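Local coordinates for 2-C-methyl-D-erythritol 4-phosphate cytidylyltransferase (Anaerococcus prevotii, PDB 4KT7) that transfers a cytidylyl group from CTP to 2-C-methyl-D-erythritol 4-phosphate, giving 4-CDP-2-C-methyl-D-erythritol and diphosphate in the non-mevalonate route to isoprenoids, at the interface of chains A and B. Coordinates in Å, arbitrary orientation; residue numbers count along the deposited sequence, not the author numbering. Chains: chain A/B, 2-C-methyl-D-erythritol 4-phosphate cytidylyltransferase.

Contact 1: the interface of chains A and B. Residues chain A 229-230, 233; chain B 222.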
loop_
_atom_site.group_PDB
_atom_site.type_symbol
_atom_site.label_atom_id
_atom_site.label_comp_id
_atom_site.label_asym_id
_atom_site.label_seq_id
_atom_site.Cartn_x
_atom_site.Cartn_y
_atom_site.Cartn_z
ATOM N N ALA A 229 -10.569 12.000 7.761
ATOM C CA ALA A 229 -10.241 11.440 9.079
ATOM C C ALA A 229 -8.806 11.783 9.487
ATOM O O ALA A 229 -8.528 11.981 10.669
ATOM C CB ALA A 229 -10.473 9.928 9.112
ATOM N N TYR A 230 -7.905 11.858 8.505
ATOM C CA TYR A 230 -6.535 12.315 8.739
ATOM C C TYR A 230 -6.508 13.777 9.189
ATOM O O TYR A 230 -5.793 14.132 10.122
ATOM C CB TYR A 230 -5.684 12.128 7.475
ATOM C CG TYR A 230 -4.423 12.971 7.420
ATOM C CD1 TYR A 230 -3.343 12.703 8.253
ATOM C CD2 TYR A 230 -4.299 14.012 6.507
ATOM C CE1 TYR A 230 -2.177 13.460 8.187
ATOM C CE2 TYR A 230 -3.138 14.771 6.434
ATOM C CZ TYR A 230 -2.080 14.493 7.280
ATOM O OH TYR A 230 -0.924 15.243 7.223
ATOM N N ARG A 233 -7.538 14.683 12.813
ATOM C CA ARG A 233 -6.795 13.863 13.755
ATOM C C ARG A 233 -5.872 14.720 14.599
ATOM O O ARG A 233 -5.966 15.935 14.569
ATOM C CB ARG A 233 -6.058 12.704 13.045
ATOM C CG ARG A 233 -4.530 12.765 13.018
ATOM C CD ARG A 233 -4.002 13.265 11.683
ATOM N NE ARG A 233 -2.582 13.596 11.684
ATOM C CZ ARG A 233 -2.065 14.707 11.170
ATOM N NH1 ARG A 233 -0.761 14.923 11.207
ATOM N NH2 ARG A 233 -2.846 15.596 10.602
ATOM N N GLU B 222 -7.901 6.462 12.807
ATOM C CA GLU B 222 -8.538 6.841 11.551
ATOM C C GLU B 222 -9.181 5.641 10.864
ATOM O O GLU B 222 -10.234 5.776 10.228
ATOM C CB GLU B 222 -7.529 7.525 10.623
ATOM C CG GLU B 222 -6.876 8.774 11.211
ATOM C CD GLU B 222 -5.725 8.457 12.155
ATOM O OE1 GLU B 222 -5.904 7.627 13.074
ATOM O OE2 GLU B 222 -4.636 9.041 11.975
#

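Contact 2: the interface of chains A and B. Residues chain A 135, 165, 191-192, 194-195, 198; chain B 145, 156.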
loop_
_atom_site.group_PDB
_atom_site.type_symbol
_atom_site.label_atom_id
_atom_site.label_comp_id
_atom_site.label_asym_id
_atom_site.label_seq_id
_atom_site.Cartn_x
_atom_site.Cartn_y
_atom_site.Cartn_z
ATOM N N ILE A 135 13.099 10.200 -7.169
ATOM C CA ILE A 135 11.682 9.904 -6.902
ATOM C C ILE A 135 11.446 9.831 -5.412
ATOM O O ILE A 135 12.388 9.620 -4.652
ATOM C CB ILE A 135 11.247 8.566 -7.525
ATOM C CG1 ILE A 135 11.974 7.394 -6.850
ATOM C CG2 ILE A 135 11.555 8.558 -9.011
ATOM C CD1 ILE A 135 11.549 6.025 -7.399
ATOM N N ILE A 165 6.033 3.873 -4.499
ATOM C CA ILE A 165 6.346 5.224 -4.951
ATOM C C ILE A 165 5.207 6.196 -4.739
ATOM O O ILE A 165 4.038 5.819 -4.664
ATOM C CB ILE A 165 6.766 5.270 -6.439
ATOM C CG1 ILE A 165 5.565 5.004 -7.345
ATOM C CG2 ILE A 165 7.888 4.266 -6.692
ATOM C CD1 ILE A 165 5.875 5.128 -8.817
ATOM N N THR A 191 5.091 2.286 -15.683
ATOM C CA THR A 191 4.356 2.468 -14.435
ATOM C C THR A 191 4.475 3.918 -13.967
ATOM O O THR A 191 3.551 4.448 -13.360
ATOM C CB THR A 191 4.854 1.525 -13.325
ATOM O OG1 THR A 191 6.267 1.713 -13.117
ATOM C CG2 THR A 191 4.577 0.083 -13.701
ATOM N N ASP A 192 5.625 4.543 -14.243
ATOM C CA ASP A 192 5.849 5.943 -13.894
ATOM C C ASP A 192 7.013 6.459 -14.712
ATOM O O ASP A 192 7.682 5.673 -15.393
ATOM C CB ASP A 192 6.175 6.080 -12.410
ATOM C CG ASP A 192 7.548 5.542 -12.070
ATOM O OD1 ASP A 192 7.763 4.306 -12.196
ATOM O OD2 ASP A 192 8.421 6.343 -11.664
ATOM N N SER A 194 9.964 7.455 -13.980
ATOM C CA SER A 194 11.327 7.017 -13.671
ATOM C C SER A 194 11.631 5.640 -14.245
ATOM O O SER A 194 12.799 5.286 -14.402
ATOM C CB SER A 194 11.615 7.034 -12.167
ATOM O OG SER A 194 10.988 5.938 -11.522
ATOM N N GLN A 195 10.599 4.869 -14.589
ATOM C CA GLN A 195 10.843 3.554 -15.198
ATOM C C GLN A 195 11.394 3.728 -16.615
ATOM O O GLN A 195 11.982 2.797 -17.190
ATOM C CB GLN A 195 9.582 2.674 -15.208
ATOM C CG GLN A 195 9.878 1.209 -15.591
ATOM C CD GLN A 195 8.645 0.334 -15.585
ATOM O OE1 GLN A 195 7.528 0.815 -15.787
ATOM N NE2 GLN A 195 8.839 -0.964 -15.345
ATOM N N GLU A 198 14.863 2.544 -16.984
ATOM C CA GLU A 198 15.125 1.126 -17.157
ATOM C C GLU A 198 14.877 0.718 -18.589
ATOM O O GLU A 198 15.659 -0.029 -19.174
ATOM C CB GLU A 198 14.256 0.295 -16.207
ATOM C CG GLU A 198 14.609 0.483 -14.743
ATOM C CD GLU A 198 13.509 -0.010 -13.807
ATOM O OE1 GLU A 198 13.203 -1.236 -13.808
ATOM O OE2 GLU A 198 12.952 0.836 -13.068
ATOM N N LYS B 145 8.787 -0.439 -6.132
ATOM C CA LYS B 145 10.150 -0.588 -6.648
ATOM C C LYS B 145 11.035 -1.297 -5.642
ATOM O O LYS B 145 10.851 -1.131 -4.440
ATOM C CB LYS B 145 10.741 0.780 -7.015
ATOM C CG LYS B 145 9.979 1.423 -8.168
ATOM C CD LYS B 145 10.662 2.676 -8.720
ATOM C CE LYS B 145 9.742 3.422 -9.660
ATOM N NZ LYS B 145 9.911 3.038 -11.088
ATOM N N THR B 156 12.095 -2.100 -11.152
ATOM C CA THR B 156 10.657 -2.045 -10.918
ATOM C C THR B 156 10.098 -3.390 -11.331
ATOM O O THR B 156 10.162 -3.745 -12.486
ATOM C CB THR B 156 10.030 -0.965 -11.808
ATOM O OG1 THR B 156 10.751 0.264 -11.610
ATOM C CG2 THR B 156 8.529 -0.780 -11.494
HETATM O O HOH W 1 7.742 -3.319 -14.321
HETATM O O HOH W 2 12.884 3.282 -11.989
#

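Contact 1: the interface of chains A and B
B:Glu222 lies against A:Ala229 and A:Arg233 in a small helix-to-helix patch of a two-fold homodimer interface, where the C-terminal helices of the two subunits meet and add a modest contact to the assembly. B:Glu222 sits in the first turn of helix 221-232, and its partners occupy the last turn of helix 221-231 and the residues just beyond it. The aliphatic part of the glutamate makes the sound part of the contact. Its CB faces the methyl CB of A:Ala229 at 4.1 Å, and its CG rests 3.6 Å from the carbonyl O of A:Ala229. As modelled, the chain then folds at its second torsion (chi2 81°) and turns the carboxylate toward A:Arg233, but this placement is doubtful, because it presses OE1 implausibly close to the backbone N of B:Glu222 itself. Taken at face value, OE2 would lie 3.9 Å from CG of A:Arg233, beside the aliphatic stem of the arginine. Its guanidinium NE would be farther from B:Glu222 OE2, at 5.0 Å, so any attraction between the opposite charges is at most long-range.

A:Tyr230 helps to place the arginine. Its ring atom CE1 stands 3.2 Å above the guanidinium plane, over the centre of the group, and a weak hydrogen bond links A:Arg233 NH2 to A:Tyr230 O. The arginine bends at chi2 (-101°), bringing its guanidinium back over the tyrosine. An alanine in place of B:Glu222 would probably open a gap beside the carbonyl of A:Ala229, where CG now packs.

The arginine follows the C-terminal end of its helix, which may favour its charge, although such an effect is inferred. By symmetry the patch occurs twice, and for the protein it likely helps hold the C-terminal helices of the two subunits side by side.

Contact 2: the interface of chains A and B
B:Lys145 and B:Thr156, from the arm with which IspD-family cytidylyltransferases embrace their dimer partner, fit against strands 133-139 and 162-166 and the 191-198 segment of chain A.

The salt bridge joins B:Lys145 NZ to A:Asp192 OD1 at 2.7 Å, on the syn lone pair of that oxygen. A bend at the last lysine torsion (chi4 -93°) turns the ammonium toward this acid.

Hydrogen bonds surround the same nitrogen. It donates to A:Ser194 OG at 3.1 Å and, within its own chain, to B:Thr156 OG1 at 2.9 Å. Both hydroxyls pass the chain on: A:Ser194 OG donates to A:Asp192 OD2 (2.6 Å), and B:Thr156 OG1 to A:Glu198 OE2 (2.7 Å), each reaching a syn lone pair. Backbone N of B:Thr156 approaches A:Glu198 OE1 at 3.0 Å, 25° out of the carboxylate plane, so the glutamate grips the threonine through both oxygens. The backbone N of A:Ser194 meets A:Asp192 OD2 from above the carboxylate plane, helping fix the acid's rotation.

Waters extend the polar network. Water 2 joins B:Lys145 NZ to A:Glu198 OE2, and water 1 joins A:Gln195 NE2 to B:Thr156 O.

Apolar packing holds the lysine stem. CG2 of A:Ile165 touches B:Lys145 CE at 3.6 Å, while CD1 of A:Ile135 reaches B:Lys145 CD at 3.7 Å.

Contact 1 and contact 2 lie about 29 Å apart, measured between the centres of their C-alpha atoms, and share no residue or secondary-structure element. Contact 1 joins C-terminal helices, whereas contact 2 sets the arm of one subunit into the body of the other. Each has a twin with the chains exchanged, so the dimer is tied at several separated places. The polar network of contact 2 is probably the more specific link, with contact 1 a lighter brace. Separated attachments of this kind would be expected to limit rocking of one subunit against the other.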